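Local coordinates for putative kinase (Chloroflexus aurantiacus, PDB 2RHM), which is of unknown function but has the P-loop nucleoside triphosphate hydrolase fold and probably acts as a kinase that transfers phosphate from a nucleotide, at the interface of chains A and B. Numbering follows the deposited sequence. Chains: chain A/B, Putative kinase.

The interface of chains A and B. Residues chain A 30-32, 78; chain B 72-73, 75-78.
The hydroxyl OG of B:Ser76 is held by one hydrogen bond inside its own chain, 2.7 Å to O of B:Ile73, and it meets this carbonyl in its plane, on a lone pair, at a C=O...donor angle of 136°. The bond goes with, and probably pays for, a chi1 of 79°, which wedges OG between backbone N and carbonyl carbon: a serine just past helix 52-75 can turn its hydroxyl back to the last turn. With OG so engaged, CB faces chain A and lies 3.6 Å from CD of A:Pro32. The pyrrolidine ring suits this place, being rigid and apolar; its CG also rests 3.6 Å from OG of B:Ser76. At the CA end of the ring, OG1 of B:Thr72 touches CA of A:Pro32 at 3.4 Å, its small hydroxyl letting the helix come near.

A:Arg30 reaches alongside the helix end, CG anti to the backbone N and the chain extended to NE, long enough to bring a flat group to the turn's backbone. One guanidinium face lies over O of B:Ser76 and CA of B:Gly77, both displaced toward its rim, so the carbonyl meets the face rather than an N-H. NH2 comes to 3.4 Å from CA of B:Gly77, which bears no side chain to hinder it; glycine also takes the positive phi easily. The positive charge may still favour the carbonyls nearby.

A:Gln78 and B:Gln78, both bent at chi2, run antiparallel, side by side, with amide planes turned 65° apart; OE1 of A:Gln78 lies 3.6 Å from CB of B:Gln78. Flexible and uncharged, glutamine can pass its twin without charge repulsion. No hydrogen bond crosses this patch, so shape fit and van der Waals contact join the chains here. Repeated by the two-fold axis, it helps hold the deposited dimer, which may be the biological form.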
# COMPACT_ATOMS: atom_id res chain seq x y z
N ARG A 30 15.20 -0.71 -8.81
CA ARG A 30 14.56 0.53 -8.37
C ARG A 30 13.04 0.44 -8.59
O ARG A 30 12.45 1.27 -9.30
CB ARG A 30 15.17 1.73 -9.11
CG ARG A 30 15.09 3.04 -8.33
CD ARG A 30 15.25 4.25 -9.24
NE ARG A 30 15.10 5.51 -8.51
CZ ARG A 30 14.70 6.67 -9.03
NH1 ARG A 30 14.37 6.77 -10.32
NH2 ARG A 30 14.61 7.75 -8.26
N LEU A 31 12.41 -0.58 -8.01
CA LEU A 31 10.98 -0.78 -8.10
C LEU A 31 10.40 -0.85 -6.69
O LEU A 31 11.11 -1.20 -5.75
CB LEU A 31 10.64 -2.08 -8.85
CG LEU A 31 10.94 -2.14 -10.34
CD1 LEU A 31 10.45 -3.44 -10.92
CD2 LEU A 31 10.32 -0.97 -11.07
N PRO A 32 9.09 -0.53 -6.56
CA PRO A 32 8.42 -0.69 -5.28
C PRO A 32 8.32 -2.15 -4.88
O PRO A 32 8.23 -3.04 -5.75
CB PRO A 32 7.02 -0.10 -5.53
CG PRO A 32 7.13 0.68 -6.79
CD PRO A 32 8.16 -0.06 -7.59
N GLN A 78 3.31 1.79 -13.39
CA GLN A 78 4.56 1.52 -12.69
C GLN A 78 4.66 0.02 -12.41
O GLN A 78 3.69 -0.62 -12.00
CB GLN A 78 4.62 2.33 -11.38
CG GLN A 78 5.78 1.99 -10.41
CD GLN A 78 7.14 2.49 -10.88
OE1 GLN A 78 7.27 3.61 -11.36
NE2 GLN A 78 8.17 1.66 -10.73
N THR B 72 8.07 3.02 -0.20
CA THR B 72 8.61 2.15 -1.25
C THR B 72 8.30 2.69 -2.66
O THR B 72 9.08 2.51 -3.57
CB THR B 72 8.20 0.67 -1.08
OG1 THR B 72 8.99 -0.14 -1.97
CG2 THR B 72 6.70 0.46 -1.34
N ILE B 73 7.16 3.37 -2.82
CA ILE B 73 6.81 3.98 -4.11
C ILE B 73 7.74 5.15 -4.41
O ILE B 73 8.29 5.27 -5.51
CB ILE B 73 5.33 4.44 -4.11
CG1 ILE B 73 4.41 3.22 -3.99
CG2 ILE B 73 4.99 5.20 -5.38
CD1 ILE B 73 2.99 3.56 -3.83
N GLN B 75 10.70 5.70 -3.13
CA GLN B 75 12.07 5.19 -3.30
C GLN B 75 12.33 4.68 -4.73
O GLN B 75 13.46 4.70 -5.19
CB GLN B 75 12.35 4.11 -2.27
CG GLN B 75 12.57 4.67 -0.86
CD GLN B 75 12.53 3.62 0.26
OE1 GLN B 75 12.13 2.48 0.05
NE2 GLN B 75 12.92 4.03 1.45
N SER B 76 11.27 4.25 -5.43
CA SER B 76 11.39 3.81 -6.83
C SER B 76 11.41 4.99 -7.82
O SER B 76 11.64 4.81 -9.02
CB SER B 76 10.22 2.87 -7.19
OG SER B 76 9.04 3.61 -7.45
N GLY B 77 11.16 6.20 -7.32
CA GLY B 77 11.18 7.42 -8.13
C GLY B 77 9.84 7.81 -8.70
O GLY B 77 9.76 8.72 -9.53
N GLN B 78 8.78 7.16 -8.22
CA GLN B 78 7.43 7.38 -8.72
C GLN B 78 6.73 8.35 -7.79
O GLN B 78 6.89 8.29 -6.56
CB GLN B 78 6.68 6.05 -8.81
CG GLN B 78 5.15 6.09 -9.07
CD GLN B 78 4.73 6.69 -10.40
OE1 GLN B 78 5.10 7.81 -10.75
NE2 GLN B 78 3.92 5.94 -11.14